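Local structure of uncharacterized protein Rv2277c (Mycobacterium tuberculosis, 5VUG) at residues Val77-Asn88 against Tyr99-Thr108. The protein is of uncharacterised biological role but carries a TIM-barrel glycerophosphodiester phosphodiesterase domain and probably hydrolyses phosphoric diesters. Sequence-based numbering, arbitrary orientation.
Sequences VQQLQQLNAGWN and YRQRATPIPT
Asn84 and Pro105 form a single antiparallel backbone bridge as a non-hydrogen-bonded pair, in which Ala85 N reaches Thr104 O in a weak bond of 2.8 Å and Ile106 N reaches Leu83 O in a longer weak one. The side chain of Asn84 makes three hydrogen bonds, two of them across the contact. With CG anti to the backbone N (chi1 180°), its amide is carried in among Tyr99, Ala103 and Thr104. ND2 gives an almost straight bond, in the amide plane, to Tyr99 O (2.9 Å, 177°). OD1 accepts from Thr104 N (3.1 Å) and Gly86 N, which stand over opposite faces of the amide, well out of its plane. The Gly86 bond closes an Asx turn, and the three bonds fix the rotation of the amide.

At one end, the extended chain of Arg100 lies across the Trp87 indole. CD sits over the six-membered ring, and the guanidinium stacks on the five-membered ring in a cation-pi contact, planes 17° apart. NE binds Trp87 O at 2.7 Å, near the guanidinium plane, while NH2 reaches Asn88 OD1 at 3.0 Å. Asn88 ND2 is hydrogen-bonded to Thr64 O.

At the other end, Ile106 CD1 touches Leu80 CD2 (4.0 Å), and Ile106 CG1 meets Ala85 CB. Thr108 CG2 abuts Val77 CG2 at 3.7 Å.

The contact ties helix 77-80 and the turns after it to the loop that ends at Thr108, the N-cap of helix 109-114. Strand 54-56 adjoins it through Val55, which touches Val77 and Ile106, and helix 28-36 packs on Tyr99 and Thr104 through Leu29.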
ATOM      1  N   VAL A  77     -29.860 -10.831 -28.334  1.00 14.47           N
ATOM      2  CA  VAL A  77     -28.857 -10.297 -29.251  1.00 15.29           C
ATOM      3  C   VAL A  77     -29.521  -9.495 -30.368  1.00 15.37           C
ATOM      4  O   VAL A  77     -28.991  -8.471 -30.814  1.00 16.35           O
ATOM      5  CB  VAL A  77     -27.933 -11.415 -29.778  1.00 14.49           C
ATOM      6  CG1 VAL A  77     -28.699 -12.377 -30.662  1.00 15.70           C
ATOM      7  CG2 VAL A  77     -26.744 -10.813 -30.537  1.00 17.38           C
ATOM      8  N   GLN A  78     -30.690  -9.938 -30.835  1.00 17.39           N
ATOM      9  CA  GLN A  78     -31.382  -9.187 -31.877  1.00 19.24           C
ATOM     10  C   GLN A  78     -31.728  -7.784 -31.396  1.00 18.48           C
ATOM     11  O   GLN A  78     -31.561  -6.806 -32.134  1.00 19.75           O
ATOM     12  CB  GLN A  78     -32.630  -9.942 -32.336  1.00 24.59           C
ATOM     13  CG  GLN A  78     -33.371  -9.263 -33.480  1.00 29.90           C
ATOM     14  CD  GLN A  78     -34.500 -10.114 -34.039  1.00 40.27           C
ATOM     15  OE1 GLN A  78     -34.552 -11.325 -33.817  1.00 42.91           O
ATOM     16  NE2 GLN A  78     -35.410  -9.481 -34.772  1.00 43.26           N
ATOM     17  N   GLN A  79     -32.165  -7.661 -30.140  1.00 18.45           N
ATOM     18  CA  GLN A  79     -32.453  -6.347 -29.570  1.00 19.48           C
ATOM     19  C   GLN A  79     -31.189  -5.515 -29.390  1.00 18.29           C
ATOM     20  O   GLN A  79     -31.197  -4.308 -29.662  1.00 17.50           O
ATOM     21  CB  GLN A  79     -33.181  -6.513 -28.238  1.00 18.26           C
ATOM     22  CG  GLN A  79     -34.567  -7.108 -28.408  1.00 20.41           C
ATOM     23  CD  GLN A  79     -35.198  -7.539 -27.107  1.00 21.95           C
ATOM     24  OE1 GLN A  79     -34.512  -7.828 -26.130  1.00 21.20           O
ATOM     25  NE2 GLN A  79     -36.523  -7.580 -27.089  1.00 26.47           N
ATOM     26  N   LEU A  80     -30.101  -6.135 -28.918  1.00 16.69           N
ATOM     27  CA  LEU A  80     -28.861  -5.401 -28.684  1.00 15.05           C
ATOM     28  C   LEU A  80     -28.290  -4.854 -29.981  1.00 15.83           C
ATOM     29  O   LEU A  80     -27.773  -3.732 -30.013  1.00 15.42           O
ATOM     30  CB  LEU A  80     -27.835  -6.312 -28.007  1.00 13.45           C
ATOM     31  CG  LEU A  80     -28.180  -6.696 -26.569  1.00 12.97           C
ATOM     32  CD1 LEU A  80     -27.431  -7.948 -26.142  1.00 14.98           C
ATOM     33  CD2 LEU A  80     -27.865  -5.542 -25.652  1.00 12.48           C
ATOM     34  N   GLN A  81     -28.359  -5.638 -31.058  1.00 17.34           N
ATOM     35  CA  GLN A  81     -27.779  -5.206 -32.325  1.00 16.79           C
ATOM     36  C   GLN A  81     -28.569  -4.085 -32.985  1.00 19.76           C
ATOM     37  O   GLN A  81     -28.086  -3.493 -33.959  1.00 20.88           O
ATOM     38  CB  GLN A  81     -27.602  -6.398 -33.269  1.00 18.15           C
ATOM     39  CG  GLN A  81     -26.516  -7.366 -32.829  1.00 18.05           C
ATOM     40  CD  GLN A  81     -26.300  -8.486 -33.829  1.00 21.76           C
ATOM     41  OE1 GLN A  81     -27.110  -9.410 -33.929  1.00 26.93           O
ATOM     42  NE2 GLN A  81     -25.213  -8.403 -34.584  1.00 27.03           N
ATOM     43  N   GLN A  82     -29.759  -3.772 -32.479  1.00 19.78           N
ATOM     44  CA  GLN A  82     -30.488  -2.596 -32.925  1.00 23.06           C
ATOM     45  C   GLN A  82     -30.081  -1.324 -32.191  1.00 21.50           C
ATOM     46  O   GLN A  82     -30.438  -0.229 -32.644  1.00 23.13           O
ATOM     47  CB  GLN A  82     -31.997  -2.825 -32.786  1.00 23.96           C
ATOM     48  CG  GLN A  82     -32.539  -3.884 -33.728  1.00 28.29           C
ATOM     49  CD  GLN A  82     -32.352  -3.506 -35.183  1.00 35.07           C
ATOM     50  OE1 GLN A  82     -31.647  -4.188 -35.929  1.00 39.57           O
ATOM     51  NE2 GLN A  82     -32.981  -2.412 -35.592  1.00 39.03           N
ATOM     52  N   LEU A  83     -29.337  -1.431 -31.088  1.00 18.29           N
ATOM     53  CA  LEU A  83     -28.939  -0.254 -30.325  1.00 16.13           C
ATOM     54  C   LEU A  83     -27.716   0.401 -30.948  1.00 17.94           C
ATOM     55  O   LEU A  83     -26.822  -0.276 -31.466  1.00 19.49           O
ATOM     56  CB  LEU A  83     -28.642  -0.619 -28.868  1.00 15.83           C
ATOM     57  CG  LEU A  83     -29.806  -1.246 -28.099  1.00 15.21           C
ATOM     58  CD1 LEU A  83     -29.359  -1.644 -26.680  1.00 16.11           C
ATOM     59  CD2 LEU A  83     -31.002  -0.297 -28.058  1.00 16.42           C
ATOM     60  N   ASN A  84     -27.680   1.728 -30.886  1.00 15.32           N
ATOM     61  CA  ASN A  84     -26.582   2.516 -31.437  1.00 15.97           C
ATOM     62  C   ASN A  84     -25.591   2.786 -30.308  1.00 14.83           C
ATOM     63  O   ASN A  84     -25.844   3.622 -29.438  1.00 14.38           O
ATOM     64  CB  ASN A  84     -27.143   3.812 -32.012  1.00 16.00           C
ATOM     65  CG  ASN A  84     -26.074   4.704 -32.602  1.00 16.80           C
ATOM     66  OD1 ASN A  84     -24.887   4.378 -32.579  1.00 15.38           O
ATOM     67  ND2 ASN A  84     -26.495   5.834 -33.156  1.00 18.32           N
ATOM     68  N   ALA A  85     -24.453   2.074 -30.323  1.00 15.10           N
ATOM     69  CA  ALA A  85     -23.393   2.229 -29.327  1.00 13.43           C
ATOM     70  C   ALA A  85     -22.514   3.457 -29.569  1.00 13.45           C
ATOM     71  O   ALA A  85     -21.505   3.638 -28.873  1.00 14.67           O
ATOM     72  CB  ALA A  85     -22.529   0.961 -29.269  1.00 12.80           C
ATOM     73  N   GLY A  86     -22.852   4.286 -30.548  1.00 12.89           N
ATOM     74  CA  GLY A  86     -22.234   5.583 -30.721  1.00 12.77           C
ATOM     75  C   GLY A  86     -23.079   6.720 -30.199  1.00 13.47           C
ATOM     76  O   GLY A  86     -22.759   7.888 -30.455  1.00 15.90           O
ATOM     77  N   TRP A  87     -24.142   6.409 -29.458  1.00 14.89           N
ATOM     78  CA  TRP A  87     -25.156   7.403 -29.107  1.00 16.36           C
ATOM     79  C   TRP A  87     -24.566   8.583 -28.352  1.00 16.93           C
ATOM     80  O   TRP A  87     -24.996   9.728 -28.546  1.00 16.14           O
ATOM     81  CB  TRP A  87     -26.214   6.738 -28.240  1.00 14.66           C
ATOM     82  CG  TRP A  87     -27.434   7.564 -28.008  1.00 16.59           C
ATOM     83  CD1 TRP A  87     -27.792   8.207 -26.851  1.00 16.05           C
ATOM     84  CD2 TRP A  87     -28.479   7.810 -28.945  1.00 17.43           C
ATOM     85  NE1 TRP A  87     -28.998   8.844 -27.020  1.00 19.22           N
ATOM     86  CE2 TRP A  87     -29.440   8.615 -28.297  1.00 19.39           C
ATOM     87  CE3 TRP A  87     -28.698   7.430 -30.272  1.00 21.19           C
ATOM     88  CZ2 TRP A  87     -30.599   9.038 -28.931  1.00 23.74           C
ATOM     89  CZ3 TRP A  87     -29.851   7.855 -30.897  1.00 25.11           C
ATOM     90  CH2 TRP A  87     -30.782   8.655 -30.229  1.00 25.17           C
ATOM     91  N   ASN A  88     -23.589   8.327 -27.478  1.00 15.95           N
ATOM     92  CA  ASN A  88     -23.035   9.348 -26.595  1.00 15.31           C
ATOM     93  C   ASN A  88     -21.585   9.697 -26.904  1.00 14.39           C
ATOM     94  O   ASN A  88     -20.962  10.454 -26.146  1.00 16.30           O
ATOM     95  CB  ASN A  88     -23.201   8.921 -25.138  1.00 14.97           C
ATOM     96  CG  ASN A  88     -24.646   8.987 -24.692  1.00 14.49           C
ATOM     97  OD1 ASN A  88     -25.402   9.861 -25.146  1.00 16.18           O
ATOM     98  ND2 ASN A  88     -25.055   8.061 -23.818  1.00 16.12           N
ATOM     99  N   TYR A  99     -22.252  10.303 -34.121  1.00 24.01           N
ATOM    100  CA  TYR A  99     -22.714   8.974 -34.497  1.00 21.73           C
ATOM    101  C   TYR A  99     -24.186   8.725 -34.185  1.00 22.78           C
ATOM    102  O   TYR A  99     -24.678   7.621 -34.437  1.00 22.31           O
ATOM    103  CB  TYR A  99     -21.799   7.880 -33.920  1.00 20.48           C
ATOM    104  CG  TYR A  99     -20.407   7.961 -34.500  1.00 20.62           C
ATOM    105  CD1 TYR A  99     -20.122   7.405 -35.737  1.00 19.80           C
ATOM    106  CD2 TYR A  99     -19.384   8.630 -33.828  1.00 18.76           C
ATOM    107  CE1 TYR A  99     -18.851   7.498 -36.287  1.00 23.69           C
ATOM    108  CE2 TYR A  99     -18.113   8.724 -34.370  1.00 21.34           C
ATOM    109  CZ  TYR A  99     -17.851   8.153 -35.599  1.00 23.33           C
ATOM    110  OH  TYR A  99     -16.588   8.246 -36.156  1.00 24.78           O
ATOM    111  N   ARG A 100     -24.910   9.721 -33.669  1.00 25.37           N
ATOM    112  CA  ARG A 100     -26.361   9.570 -33.572  1.00 27.90           C
ATOM    113  C   ARG A 100     -27.004   9.484 -34.947  1.00 35.94           C
ATOM    114  O   ARG A 100     -28.071   8.878 -35.093  1.00 40.47           O
ATOM    115  CB  ARG A 100     -26.976  10.721 -32.788  1.00 26.90           C
ATOM    116  CG  ARG A 100     -26.638  10.643 -31.342  1.00 24.45           C
ATOM    117  CD  ARG A 100     -27.624  11.371 -30.466  1.00 22.78           C
ATOM    118  NE  ARG A 100     -27.148  11.250 -29.100  1.00 20.96           N
ATOM    119  CZ  ARG A 100     -27.572  11.962 -28.072  1.00 22.37           C
ATOM    120  NH1 ARG A 100     -28.519  12.889 -28.228  1.00 23.65           N
ATOM    121  NH2 ARG A 100     -27.039  11.740 -26.882  1.00 22.68           N
ATOM    122  N   GLN A 101     -26.376  10.077 -35.958  1.00 39.06           N
ATOM    123  CA  GLN A 101     -26.894  10.033 -37.314  1.00 44.49           C
ATOM    124  C   GLN A 101     -26.185   9.010 -38.190  1.00 42.91           C
ATOM    125  O   GLN A 101     -26.610   8.794 -39.330  1.00 44.74           O
ATOM    126  CB  GLN A 101     -26.813  11.421 -37.962  1.00 50.95           C
ATOM    127  CG  GLN A 101     -26.792  12.581 -36.966  1.00 58.38           C
ATOM    128  CD  GLN A 101     -28.012  12.621 -36.055  1.00 62.82           C
ATOM    129  OE1 GLN A 101     -29.060  12.051 -36.365  1.00 64.16           O
ATOM    130  NE2 GLN A 101     -27.875  13.296 -34.919  1.00 63.65           N
ATOM    131  N   ARG A 102     -25.115   8.374 -37.686  1.00 36.78           N
ATOM    132  CA  ARG A 102     -24.383   7.332 -38.411  1.00 35.99           C
ATOM    133  C   ARG A 102     -24.106   6.235 -37.383  1.00 27.62           C
ATOM    134  O   ARG A 102     -23.014   6.158 -36.818  1.00 26.41           O
ATOM    135  CB  ARG A 102     -23.089   7.866 -39.032  1.00 43.49           C
ATOM    136  CG  ARG A 102     -22.318   6.837 -39.877  1.00 53.46           C
ATOM    137  CD  ARG A 102     -21.066   6.307 -39.164  1.00 60.60           C
ATOM    138  NE  ARG A 102     -20.334   5.321 -39.963  1.00 65.91           N
ATOM    139  CZ  ARG A 102     -20.336   4.009 -39.733  1.00 67.89           C
ATOM    140  NH1 ARG A 102     -21.029   3.506 -38.721  1.00 67.33           N
ATOM    141  NH2 ARG A 102     -19.635   3.199 -40.518  1.00 68.48           N
ATOM    142  N   ALA A 103     -25.105   5.384 -37.156  1.00 23.32           N
ATOM    143  CA  ALA A 103     -25.067   4.466 -36.023  1.00 20.51           C
ATOM    144  C   ALA A 103     -23.900   3.489 -36.117  1.00 20.73           C
ATOM    145  O   ALA A 103     -23.559   2.992 -37.197  1.00 21.24           O
ATOM    146  CB  ALA A 103     -26.377   3.686 -35.924  1.00 21.97           C
ATOM    147  N   THR A 104     -23.278   3.237 -34.964  1.00 17.89           N
ATOM    148  CA  THR A 104     -22.310   2.160 -34.782  1.00 16.56           C
ATOM    149  C   THR A 104     -22.936   1.168 -33.807  1.00 16.68           C
ATOM    150  O   THR A 104     -22.900   1.393 -32.585  1.00 16.58           O
ATOM    151  CB  THR A 104     -20.993   2.713 -34.219  1.00 15.72           C
ATOM    152  OG1 THR A 104     -21.254   3.464 -33.024  1.00 15.94           O
ATOM    153  CG2 THR A 104     -20.301   3.627 -35.229  1.00 16.90           C
ATOM    154  N   PRO A 105     -23.543   0.081 -34.284  1.00 15.19           N
ATOM    155  CA  PRO A 105     -24.317  -0.789 -33.390  1.00 14.83           C
ATOM    156  C   PRO A 105     -23.428  -1.620 -32.477  1.00 14.22           C
ATOM    157  O   PRO A 105     -22.230  -1.786 -32.702  1.00 14.36           O
ATOM    158  CB  PRO A 105     -25.093  -1.695 -34.352  1.00 19.80           C
ATOM    159  CG  PRO A 105     -24.324  -1.666 -35.622  1.00 20.33           C
ATOM    160  CD  PRO A 105     -23.656  -0.320 -35.695  1.00 17.21           C
ATOM    161  N   ILE A 106     -24.047  -2.174 -31.438  1.00 13.35           N
ATOM    162  CA  ILE A 106     -23.370  -3.194 -30.630  1.00 11.81           C
ATOM    163  C   ILE A 106     -23.061  -4.398 -31.510  1.00 12.56           C
ATOM    164  O   ILE A 106     -23.985  -4.977 -32.101  1.00 13.63           O
ATOM    165  CB  ILE A 106     -24.225  -3.633 -29.432  1.00 10.80           C
ATOM    166  CG1 ILE A 106     -24.439  -2.479 -28.449  1.00 12.39           C
ATOM    167  CG2 ILE A 106     -23.596  -4.857 -28.747  1.00 11.00           C
ATOM    168  CD1 ILE A 106     -25.400  -2.831 -27.313  1.00 13.46           C
ATOM    169  N   PRO A 107     -21.794  -4.833 -31.599  1.00 11.62           N
ATOM    170  CA  PRO A 107     -21.466  -6.031 -32.381  1.00 10.77           C
ATOM    171  C   PRO A 107     -21.402  -7.288 -31.526  1.00 11.51           C
ATOM    172  O   PRO A 107     -21.160  -7.219 -30.317  1.00 11.77           O
ATOM    173  CB  PRO A 107     -20.071  -5.699 -32.913  1.00 12.05           C
ATOM    174  CG  PRO A 107     -19.438  -4.923 -31.726  1.00 10.33           C
ATOM    175  CD  PRO A 107     -20.583  -4.160 -31.076  1.00 10.63           C
ATOM    176  N   THR A 108     -21.578  -8.451 -32.144  1.00 11.36           N
ATOM    177  CA  THR A 108     -21.293  -9.677 -31.421  1.00 11.50           C
ATOM    178  C   THR A 108     -19.781  -9.871 -31.340  1.00 10.95           C
ATOM    179  O   THR A 108     -19.013  -9.313 -32.135  1.00 10.48           O
ATOM    180  CB  THR A 108     -21.897 -10.894 -32.130  1.00 12.14           C
ATOM    181  OG1 THR A 108     -21.312 -11.045 -33.438  1.00 13.80           O
ATOM    182  CG2 THR A 108     -23.416 -10.778 -32.238  1.00 14.23           C
TER
HETATM  183  O   HOH W   1     -24.203  -5.310 -34.854  1.00 25.64           O
HETATM  184  O   HOH W   2     -21.943  10.339 -31.295  1.00 19.58           O